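Side-chain contacts in O-phospho-L-seryl-tRNA:Cys-tRNA synthase (Methanocaldococcus jannaschii DSM 2661, PDB 5X6B), which probably converts O-phosphoseryl-tRNA into cysteinyl-tRNA, using a covalently held pyridoxal phosphate cofactor: residues B[101-106]-B[298-303]; B[127-132]-B[264-269]; B[368-373]-B[407-412]. All blocks are in the same frame, centred on the assembly; numbering follows the deposited sequence.

Contact 1 (B[101-106]-B[298-303]); sequences KDFLED and LPIVTL
Phe103 on helix 100-111 meets Ile300 and Leu303, which lie one turn apart on helix 298-305. All three side chains are buried. The contact across the two segments is apolar and rests on this one aromatic ring. Phe103 points toward the partner helix, with its CG anti to the backbone N (chi1 169°), and the far end of the ring does the touching. Its CZ lies 3.6 Å from Leu303 CG, and the side chains of Phe103 and Leu303 cross at about a right angle. The CD2 branch of Leu303 adds to this, 3.9 Å from Phe103 CE2. Ile300 reaches the same ring corner with its terminal methyl, CD1 standing 4.0 Å from Phe103 CE2. Here the two side chains slide past each other in opposite directions. The backbones stay well apart, with 9.4 Å between Phe103 CA and Leu303 CA. Replacing Phe103 by alanine would probably open a gap beside Ile300 and Leu303 and leave both without their mate on helix 100-111.

Hydrogen bonds act within the second helix. Thr302 OG1 donates to Pro299 O at 2.6 Å, tilted from the carbonyl plane. Leu303 N also donates to Pro299 O, from the same face, so this oxygen is gripped twice within the helix. Thr302 OG1 is bonded as well to Ser260 N.

The surroundings combine packing from both subunits. Phe307 stacks edge-to-face with Phe103, and Tyr44 of the second subunit also packs on Phe103. Asp106 OD2 is hydrogen-bonded to Tyr44 OH of the second subunit, and Leu298 packs on Leu298 of that subunit. This is helix-to-helix apolar packing beside a subunit interface, in a protein with the fold-type I architecture of pyridoxal phosphate enzymes.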
loop_
_atom_site.group_PDB
_atom_site.type_symbol
_atom_site.label_atom_id
_atom_site.label_comp_id
_atom_site.label_asym_id
_atom_site.label_seq_id
_atom_site.Cartn_x
_atom_site.Cartn_y
_atom_site.Cartn_z
ATOM N N LYS B 101 -4.572 -12.333 8.989
ATOM C CA LYS B 101 -5.373 -13.526 9.215
ATOM C C LYS B 101 -6.852 -13.159 9.344
ATOM O O LYS B 101 -7.705 -13.728 8.662
ATOM C CB LYS B 101 -4.893 -14.261 10.467
ATOM C CG LYS B 101 -5.723 -15.474 10.833
ATOM C CD LYS B 101 -5.490 -15.863 12.278
ATOM C CE LYS B 101 -5.760 -17.331 12.501
ATOM N NZ LYS B 101 -4.979 -17.872 13.656
ATOM N N ASP B 102 -7.146 -12.199 10.212
ATOM C CA ASP B 102 -8.520 -11.767 10.435
ATOM C C ASP B 102 -9.117 -11.151 9.174
ATOM O O ASP B 102 -10.294 -11.342 8.876
ATOM C CB ASP B 102 -8.578 -10.771 11.594
ATOM C CG ASP B 102 -8.356 -11.437 12.934
ATOM O OD1 ASP B 102 -8.435 -12.683 12.991
ATOM O OD2 ASP B 102 -8.084 -10.725 13.923
ATOM N N PHE B 103 -8.297 -10.415 8.432
ATOM C CA PHE B 103 -8.749 -9.793 7.197
ATOM C C PHE B 103 -9.107 -10.844 6.150
ATOM O O PHE B 103 -10.093 -10.704 5.424
ATOM C CB PHE B 103 -7.682 -8.846 6.649
ATOM C CG PHE B 103 -7.963 -8.360 5.260
ATOM C CD1 PHE B 103 -8.985 -7.459 5.021
ATOM C CD2 PHE B 103 -7.207 -8.808 4.192
ATOM C CE1 PHE B 103 -9.247 -7.015 3.739
ATOM C CE2 PHE B 103 -7.461 -8.366 2.909
ATOM C CZ PHE B 103 -8.482 -7.469 2.682
ATOM N N LEU B 104 -8.303 -11.900 6.080
ATOM C CA LEU B 104 -8.519 -12.946 5.093
ATOM C C LEU B 104 -9.789 -13.736 5.372
ATOM O O LEU B 104 -10.461 -14.189 4.445
ATOM C CB LEU B 104 -7.315 -13.883 5.035
ATOM C CG LEU B 104 -6.155 -13.311 4.226
ATOM C CD1 LEU B 104 -4.991 -14.288 4.176
ATOM C CD2 LEU B 104 -6.632 -12.956 2.827
ATOM N N GLU B 105 -10.127 -13.901 6.645
ATOM C CA GLU B 105 -11.375 -14.565 6.981
ATOM C C GLU B 105 -12.557 -13.615 6.753
ATOM O O GLU B 105 -13.622 -14.045 6.308
ATOM C CB GLU B 105 -11.346 -15.087 8.421
ATOM C CG GLU B 105 -11.906 -14.142 9.469
ATOM C CD GLU B 105 -11.578 -14.581 10.880
ATOM O OE1 GLU B 105 -10.929 -15.638 11.034
ATOM O OE2 GLU B 105 -11.982 -13.878 11.832
ATOM N N ASP B 106 -12.366 -12.327 7.028
ATOM C CA ASP B 106 -13.432 -11.349 6.823
ATOM C C ASP B 106 -13.705 -11.141 5.337
ATOM O O ASP B 106 -14.855 -10.980 4.927
ATOM C CB ASP B 106 -13.088 -10.014 7.489
ATOM C CG ASP B 106 -13.096 -10.099 9.002
ATOM O OD1 ASP B 106 -13.686 -11.061 9.538
ATOM O OD2 ASP B 106 -12.520 -9.205 9.658
ATOM N N LEU B 298 2.992 -2.372 1.184
ATOM C CA LEU B 298 2.000 -1.299 1.161
ATOM C C LEU B 298 0.597 -1.650 0.629
ATOM O O LEU B 298 -0.396 -1.296 1.268
ATOM C CB LEU B 298 2.576 -0.126 0.362
ATOM C CG LEU B 298 2.084 1.283 0.660
ATOM C CD1 LEU B 298 2.104 1.552 2.154
ATOM C CD2 LEU B 298 2.962 2.283 -0.073
ATOM N N PRO B 299 0.500 -2.327 -0.532
ATOM C CA PRO B 299 -0.844 -2.532 -1.092
ATOM C C PRO B 299 -1.811 -3.305 -0.189
ATOM O O PRO B 299 -2.994 -2.966 -0.148
ATOM C CB PRO B 299 -0.565 -3.323 -2.374
ATOM C CG PRO B 299 0.818 -2.925 -2.757
ATOM C CD PRO B 299 1.544 -2.817 -1.452
ATOM N N ILE B 300 -1.324 -4.314 0.522
ATOM C CA ILE B 300 -2.198 -5.109 1.377
ATOM C C ILE B 300 -2.655 -4.270 2.572
ATOM O O ILE B 300 -3.753 -4.462 3.108
ATOM C CB ILE B 300 -1.501 -6.414 1.856
ATOM C CG1 ILE B 300 -2.484 -7.322 2.598
ATOM C CG2 ILE B 300 -0.302 -6.110 2.737
ATOM C CD1 ILE B 300 -3.638 -7.793 1.748
ATOM N N VAL B 301 -1.817 -3.319 2.968
ATOM C CA VAL B 301 -2.152 -2.421 4.062
ATOM C C VAL B 301 -3.260 -1.454 3.648
ATOM O O VAL B 301 -4.171 -1.178 4.427
ATOM C CB VAL B 301 -0.921 -1.638 4.533
ATOM C CG1 VAL B 301 -1.306 -0.617 5.604
ATOM C CG2 VAL B 301 0.122 -2.599 5.063
ATOM N N THR B 302 -3.187 -0.951 2.420
ATOM C CA THR B 302 -4.238 -0.089 1.904
ATOM C C THR B 302 -5.532 -0.880 1.729
ATOM O O THR B 302 -6.620 -0.354 1.964
ATOM C CB THR B 302 -3.847 0.561 0.565
ATOM O OG1 THR B 302 -3.647 -0.449 -0.432
ATOM C CG2 THR B 302 -2.576 1.374 0.726
ATOM N N LEU B 303 -5.408 -2.146 1.337
ATOM C CA LEU B 303 -6.570 -3.009 1.130
ATOM C C LEU B 303 -7.325 -3.235 2.440
ATOM O O LEU B 303 -8.556 -3.173 2.476
ATOM C CB LEU B 303 -6.143 -4.347 0.523
ATOM C CG LEU B 303 -7.239 -5.313 0.062
ATOM C CD1 LEU B 303 -8.114 -4.684 -1.012
ATOM C CD2 LEU B 303 -6.629 -6.610 -0.450
#

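Contact 2 (B[127-132]-B[264-269]); sequences FIVMHA and GILAFS
Leu266, on strand 264-268, is the centre of this contact and meets Ile128 and Val129 of helix 122-132. It has the most surface buried here. Its side chain points toward the helix, with CG anti to the backbone N (chi1 174°), and both end methyls are used. CD2 lies 3.8 Å from Ile128 CG2, and Val129 CG1 stands 3.9 Å from Leu266 CD2. The second methyl, CD1, is equally near: Leu266 CD1 to Val129 CG1 is also 3.9 Å. The fork of the leucine therefore receives one valine methyl against both of its branches.

Val129 is next in buried surface. Its CG1 is anti to the carbonyl carbon, which sets this methyl forward as the touching branch. Val129 also packs on Phe248 of strand 248-252 and on Ile276 of helix 273-276.

Ile128 gives its CG2 branch, not the longer CG1-CD1 arm, to Leu266. The two side chains cross obliquely, as do those of Val129 and Leu266. Ile128 packs on Ile276 too, and Arg156 of the second subunit also packs on Ile128. The helix and strand are bridged by side chains alone, with Ile128 CA and Leu266 CA 8.9 Å apart.

The strand is held in the sheet by backbone bonds, Leu266 pairing with Arg117 and Ala267 with Ile249. Leu266 packs on Val250 and Thr119 of the neighbouring strands. This is a helix covering a face of the central mixed sheet. That sheet has seven strands, and strand 264-268 runs antiparallel to both of its neighbours, the pattern of the large domain of fold-type I pyridoxal phosphate enzymes.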
loop_
_atom_site.group_PDB
_atom_site.type_symbol
_atom_site.label_atom_id
_atom_site.label_comp_id
_atom_site.label_asym_id
_atom_site.label_seq_id
_atom_site.Cartn_x
_atom_site.Cartn_y
_atom_site.Cartn_z
ATOM N N PHE B 127 -3.543 -17.112 -12.765
ATOM C CA PHE B 127 -2.384 -17.938 -13.056
ATOM C C PHE B 127 -2.193 -19.015 -12.001
ATOM O O PHE B 127 -1.846 -20.149 -12.323
ATOM C CB PHE B 127 -1.119 -17.094 -13.163
ATOM C CG PHE B 127 0.123 -17.910 -13.364
ATOM C CD1 PHE B 127 0.313 -18.623 -14.540
ATOM C CD2 PHE B 127 1.091 -17.977 -12.379
ATOM C CE1 PHE B 127 1.450 -19.385 -14.731
ATOM C CE2 PHE B 127 2.230 -18.734 -12.561
ATOM C CZ PHE B 127 2.410 -19.441 -13.741
ATOM N N ILE B 128 -2.437 -18.658 -10.744
ATOM C CA ILE B 128 -2.286 -19.596 -9.639
ATOM C C ILE B 128 -3.205 -20.802 -9.784
ATOM O O ILE B 128 -2.750 -21.941 -9.684
ATOM C CB ILE B 128 -2.548 -18.918 -8.283
ATOM C CG1 ILE B 128 -1.333 -18.087 -7.874
ATOM C CG2 ILE B 128 -2.828 -19.954 -7.209
ATOM C CD1 ILE B 128 -1.580 -17.200 -6.694
ATOM N N VAL B 129 -4.490 -20.563 -10.031
ATOM C CA VAL B 129 -5.427 -21.676 -10.155
ATOM C C VAL B 129 -5.194 -22.438 -11.464
ATOM O O VAL B 129 -5.375 -23.650 -11.517
ATOM C CB VAL B 129 -6.906 -21.214 -10.070
ATOM C CG1 VAL B 129 -7.182 -20.572 -8.723
ATOM C CG2 VAL B 129 -7.256 -20.264 -11.200
ATOM N N MET B 130 -4.772 -21.730 -12.508
ATOM C CA MET B 130 -4.456 -22.368 -13.777
ATOM C C MET B 130 -3.231 -23.261 -13.637
ATOM O O MET B 130 -3.056 -24.220 -14.389
ATOM C CB MET B 130 -4.206 -21.324 -14.866
ATOM C CG MET B 130 -5.451 -20.682 -15.432
ATOM S SD MET B 130 -5.018 -19.542 -16.761
ATOM C CE MET B 130 -6.625 -18.844 -17.149
ATOM N N HIS B 131 -2.386 -22.935 -12.666
ATOM C CA HIS B 131 -1.113 -23.619 -12.497
ATOM C C HIS B 131 -1.215 -24.765 -11.498
ATOM O O HIS B 131 -0.475 -25.745 -11.591
ATOM C CB HIS B 131 -0.042 -22.620 -12.053
ATOM C CG HIS B 131 1.341 -23.188 -12.013
ATOM N ND1 HIS B 131 1.876 -23.759 -10.879
ATOM C CD2 HIS B 131 2.299 -23.265 -12.965
ATOM C CE1 HIS B 131 3.105 -24.171 -11.137
ATOM N NE2 HIS B 131 3.386 -23.885 -12.396
ATOM N N ALA B 132 -2.142 -24.647 -10.553
ATOM C CA ALA B 132 -2.240 -25.604 -9.456
ATOM C C ALA B 132 -3.453 -26.529 -9.555
ATOM O O ALA B 132 -3.556 -27.502 -8.808
ATOM C CB ALA B 132 -2.268 -24.866 -8.131
ATOM N N GLY B 264 -4.645 -7.946 -4.723
ATOM C CA GLY B 264 -5.838 -8.639 -5.159
ATOM C C GLY B 264 -6.172 -9.759 -4.198
ATOM O O GLY B 264 -5.476 -9.964 -3.205
ATOM N N ILE B 265 -7.246 -10.482 -4.488
ATOM C CA ILE B 265 -7.684 -11.568 -3.622
ATOM C C ILE B 265 -8.018 -12.795 -4.452
ATOM O O ILE B 265 -8.601 -12.682 -5.531
ATOM C CB ILE B 265 -8.913 -11.161 -2.778
ATOM C CG1 ILE B 265 -8.541 -10.054 -1.797
ATOM C CG2 ILE B 265 -9.465 -12.350 -2.002
ATOM C CD1 ILE B 265 -7.515 -10.482 -0.775
ATOM N N LEU B 266 -7.615 -13.963 -3.963
ATOM C CA LEU B 266 -8.069 -15.223 -4.529
ATOM C C LEU B 266 -8.890 -15.943 -3.475
ATOM O O LEU B 266 -8.371 -16.318 -2.425
ATOM C CB LEU B 266 -6.895 -16.088 -4.988
ATOM C CG LEU B 266 -7.225 -17.505 -5.478
ATOM C CD1 LEU B 266 -8.217 -17.472 -6.633
ATOM C CD2 LEU B 266 -5.959 -18.246 -5.889
ATOM N N ALA B 267 -10.180 -16.104 -3.742
ATOM C CA ALA B 267 -11.049 -16.836 -2.834
ATOM C C ALA B 267 -11.357 -18.197 -3.435
ATOM O O ALA B 267 -11.454 -18.331 -4.654
ATOM C CB ALA B 267 -12.326 -16.062 -2.563
ATOM N N PHE B 268 -11.507 -19.205 -2.583
ATOM C CA PHE B 268 -11.693 -20.569 -3.067
ATOM C C PHE B 268 -12.334 -21.485 -2.027
ATOM O O PHE B 268 -12.264 -21.229 -0.824
ATOM C CB PHE B 268 -10.352 -21.155 -3.526
ATOM C CG PHE B 268 -9.267 -21.102 -2.478
ATOM C CD1 PHE B 268 -9.089 -22.155 -1.592
ATOM C CD2 PHE B 268 -8.421 -20.008 -2.389
ATOM C CE1 PHE B 268 -8.092 -22.113 -0.634
ATOM C CE2 PHE B 268 -7.424 -19.959 -1.429
ATOM C CZ PHE B 268 -7.260 -21.013 -0.551
ATOM N N SER B 269 -12.954 -22.557 -2.511
ATOM C CA SER B 269 -13.618 -23.527 -1.648
ATOM C C SER B 269 -12.616 -24.452 -0.967
ATOM O O SER B 269 -11.521 -24.681 -1.489
ATOM C CB SER B 269 -14.614 -24.358 -2.457
ATOM O OG SER B 269 -13.949 -25.111 -3.459
#

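Contact 3 (B[368-373]-B[407-412]); sequences FFFYDE and NAIKEI
Phe370 carries its CG anti to the backbone N (chi1 -170°), which brings the ring end nearer to Ile409 and Ile412 of the other helix. On that side, Ile412 has its CG1 beside the backbone N (chi1 -62°) and its CG2 anti to it. CG2 lies between the two partners: Ile412 CG2 is 3.9 Å from Phe370 CD1 and equally near Glu373 CB. The side chains of Phe370 and Ile412 cross at about a right angle. CD1, at the end of the other branch, goes on to the glutamate alone: Ile412 CD1 is 3.5 Å from Glu373 CB and 3.6 Å from Glu373 O. Ile412 has the largest buried surface of the contact.

Ile409, one turn earlier, gives its CG2 methyl to the same ring. It sits at the ring edge, near the plane, with Ile409 CG2 4.3 Å from Phe370 CZ. Within the first helix, Phe370 CB lies over the centre of the Phe369 ring, 3.9 Å above its plane.

Glu373 touches the isoleucine mainly with its aliphatic base. Its chain bends at CB-CG, and its OE2 is in a salt bridge with Arg365. The same Arg365 nitrogen, NH2, also pairs with Asp372. The carboxylate thus has a charged partner in Arg365, while CB packs on the isoleucine; OE1 also comes near Ile412 CD1.

The backbones come nearest at Glu373 and Ile412, whose CA atoms are 6.7 Å apart. The axes of segments 369-373 and 407-412 approach to 10.9 Å, and their N-to-C directions differ by 131°. Helix 369-375 packs against two helices. Helix 354-360 packs on it through Leu356, which touches Phe369 and Phe370, and helix 399-415, which follows strand 389-392 of the small antiparallel sheet, meets it through Ile409 and Ile412.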
loop_
_atom_site.group_PDB
_atom_site.type_symbol
_atom_site.label_atom_id
_atom_site.label_comp_id
_atom_site.label_asym_id
_atom_site.label_seq_id
_atom_site.Cartn_x
_atom_site.Cartn_y
_atom_site.Cartn_z
ATOM N N PHE B 368 -6.851 14.764 -31.761
ATOM C CA PHE B 368 -6.310 15.070 -30.443
ATOM C C PHE B 368 -7.165 16.141 -29.783
ATOM O O PHE B 368 -7.057 16.382 -28.579
ATOM C CB PHE B 368 -4.857 15.543 -30.533
ATOM C CG PHE B 368 -3.869 14.437 -30.758
ATOM C CD1 PHE B 368 -4.190 13.128 -30.450
ATOM C CD2 PHE B 368 -2.613 14.710 -31.274
ATOM C CE1 PHE B 368 -3.277 12.107 -30.658
ATOM C CE2 PHE B 368 -1.698 13.697 -31.483
ATOM C CZ PHE B 368 -2.032 12.392 -31.175
ATOM N N PHE B 369 -8.014 16.775 -30.590
ATOM C CA PHE B 369 -8.790 17.935 -30.164
ATOM C C PHE B 369 -9.600 17.660 -28.902
ATOM O O PHE B 369 -9.685 18.504 -28.015
ATOM C CB PHE B 369 -9.723 18.391 -31.291
ATOM C CG PHE B 369 -11.043 17.672 -31.315
ATOM C CD1 PHE B 369 -12.175 18.251 -30.759
ATOM C CD2 PHE B 369 -11.147 16.408 -31.869
ATOM C CE1 PHE B 369 -13.387 17.586 -30.765
ATOM C CE2 PHE B 369 -12.358 15.739 -31.880
ATOM C CZ PHE B 369 -13.479 16.329 -31.330
ATOM N N PHE B 370 -10.187 16.471 -28.826
ATOM C CA PHE B 370 -11.062 16.124 -27.721
ATOM C C PHE B 370 -10.251 16.014 -26.439
ATOM O O PHE B 370 -10.644 16.538 -25.395
ATOM C CB PHE B 370 -11.807 14.822 -28.020
ATOM C CG PHE B 370 -12.911 14.518 -27.052
ATOM C CD1 PHE B 370 -14.020 15.346 -26.963
ATOM C CD2 PHE B 370 -12.853 13.395 -26.242
ATOM C CE1 PHE B 370 -15.043 15.068 -26.072
ATOM C CE2 PHE B 370 -13.874 13.107 -25.353
ATOM C CZ PHE B 370 -14.972 13.947 -25.268
ATOM N N TYR B 371 -9.105 15.350 -26.532
ATOM C CA TYR B 371 -8.199 15.220 -25.398
ATOM C C TYR B 371 -7.718 16.585 -24.910
ATOM O O TYR B 371 -7.617 16.823 -23.709
ATOM C CB TYR B 371 -7.004 14.347 -25.777
ATOM C CG TYR B 371 -5.988 14.161 -24.673
ATOM C CD1 TYR B 371 -6.116 13.130 -23.752
ATOM C CD2 TYR B 371 -4.893 15.013 -24.558
ATOM C CE1 TYR B 371 -5.186 12.953 -22.745
ATOM C CE2 TYR B 371 -3.960 14.846 -23.554
ATOM C CZ TYR B 371 -4.110 13.813 -22.653
ATOM O OH TYR B 371 -3.182 13.640 -21.653
ATOM N N ASP B 372 -7.422 17.478 -25.848
ATOM C CA ASP B 372 -6.897 18.788 -25.502
ATOM C C ASP B 372 -7.999 19.679 -24.936
ATOM O O ASP B 372 -7.761 20.479 -24.025
ATOM C CB ASP B 372 -6.241 19.444 -26.720
ATOM C CG ASP B 372 -5.515 20.734 -26.371
ATOM O OD1 ASP B 372 -4.463 20.660 -25.697
ATOM O OD2 ASP B 372 -5.988 21.818 -26.776
ATOM N N GLU B 373 -9.208 19.532 -25.470
ATOM C CA GLU B 373 -10.346 20.309 -24.995
ATOM C C GLU B 373 -10.770 19.878 -23.593
ATOM O O GLU B 373 -11.329 20.667 -22.838
ATOM C CB GLU B 373 -11.525 20.185 -25.964
ATOM C CG GLU B 373 -11.390 20.997 -27.246
ATOM C CD GLU B 373 -11.234 22.485 -26.994
ATOM O OE1 GLU B 373 -11.958 23.028 -26.132
ATOM O OE2 GLU B 373 -10.382 23.112 -27.660
ATOM N N ASN B 407 -21.562 18.470 -18.562
ATOM C CA ASN B 407 -21.649 19.796 -19.162
ATOM C C ASN B 407 -20.406 20.108 -19.980
ATOM O O ASN B 407 -20.485 20.735 -21.038
ATOM C CB ASN B 407 -21.854 20.867 -18.085
ATOM C CG ASN B 407 -23.211 20.760 -17.414
ATOM O OD1 ASN B 407 -24.169 20.249 -18.000
ATOM N ND2 ASN B 407 -23.300 21.243 -16.179
ATOM N N ALA B 408 -19.260 19.653 -19.483
ATOM C CA ALA B 408 -17.990 19.871 -20.154
ATOM C C ALA B 408 -18.015 19.277 -21.554
ATOM O O ALA B 408 -17.768 19.978 -22.533
ATOM C CB ALA B 408 -16.857 19.273 -19.345
ATOM N N ILE B 409 -18.332 17.986 -21.634
ATOM C CA ILE B 409 -18.413 17.275 -22.909
ATOM C C ILE B 409 -19.408 17.934 -23.865
ATOM O O ILE B 409 -19.112 18.112 -25.048
ATOM C CB ILE B 409 -18.811 15.800 -22.702
ATOM C CG1 ILE B 409 -17.789 15.090 -21.815
ATOM C CG2 ILE B 409 -18.935 15.084 -24.037
ATOM C CD1 ILE B 409 -18.200 13.691 -21.408
ATOM N N LYS B 410 -20.580 18.296 -23.346
ATOM C CA LYS B 410 -21.597 18.992 -24.135
ATOM C C LYS B 410 -21.066 20.281 -24.745
ATOM O O LYS B 410 -21.280 20.552 -25.925
ATOM C CB LYS B 410 -22.825 19.310 -23.282
ATOM C CG LYS B 410 -23.693 18.109 -22.954
ATOM C CD LYS B 410 -24.943 18.547 -22.215
ATOM C CE LYS B 410 -25.866 17.375 -21.944
ATOM N NZ LYS B 410 -27.111 17.809 -21.246
ATOM N N GLU B 411 -20.377 21.078 -23.938
ATOM C CA GLU B 411 -19.844 22.349 -24.409
ATOM C C GLU B 411 -18.677 22.151 -25.365
ATOM O O GLU B 411 -18.392 23.021 -26.184
ATOM C CB GLU B 411 -19.410 23.218 -23.233
ATOM C CG GLU B 411 -20.542 23.643 -22.324
ATOM C CD GLU B 411 -20.036 24.220 -21.025
ATOM O OE1 GLU B 411 -18.801 24.327 -20.868
ATOM O OE2 GLU B 411 -20.869 24.554 -20.157
ATOM N N ILE B 412 -17.996 21.011 -25.255
ATOM C CA ILE B 412 -16.936 20.685 -26.201
ATOM C C ILE B 412 -17.518 20.471 -27.590
ATOM O O ILE B 412 -17.117 21.126 -28.553
ATOM C CB ILE B 412 -16.153 19.420 -25.804
ATOM C CG1 ILE B 412 -15.453 19.612 -24.462
ATOM C CG2 ILE B 412 -15.126 19.085 -26.871
ATOM C CD1 ILE B 412 -14.557 20.797 -24.433
#

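Contacts 1 and 2 are neighbours, with centres 17 Å apart. Ile265 joins them: its CD1 packs on Leu303 and on Phe103, while the adjacent Leu266 belongs to contact 2. The side chains of strand 264-268 thus serve helices on both sides of the central sheet. Along the chain, both segments of contact 2 fall between those of contact 1, and both contacts touch the second subunit. Contact 3 comes last. Its centre is about 40 Å from that of contact 1 and 42 Å from that of contact 2, across the chain's centre. It joins helices near the small antiparallel sheet, consistent with a separate C-terminal domain.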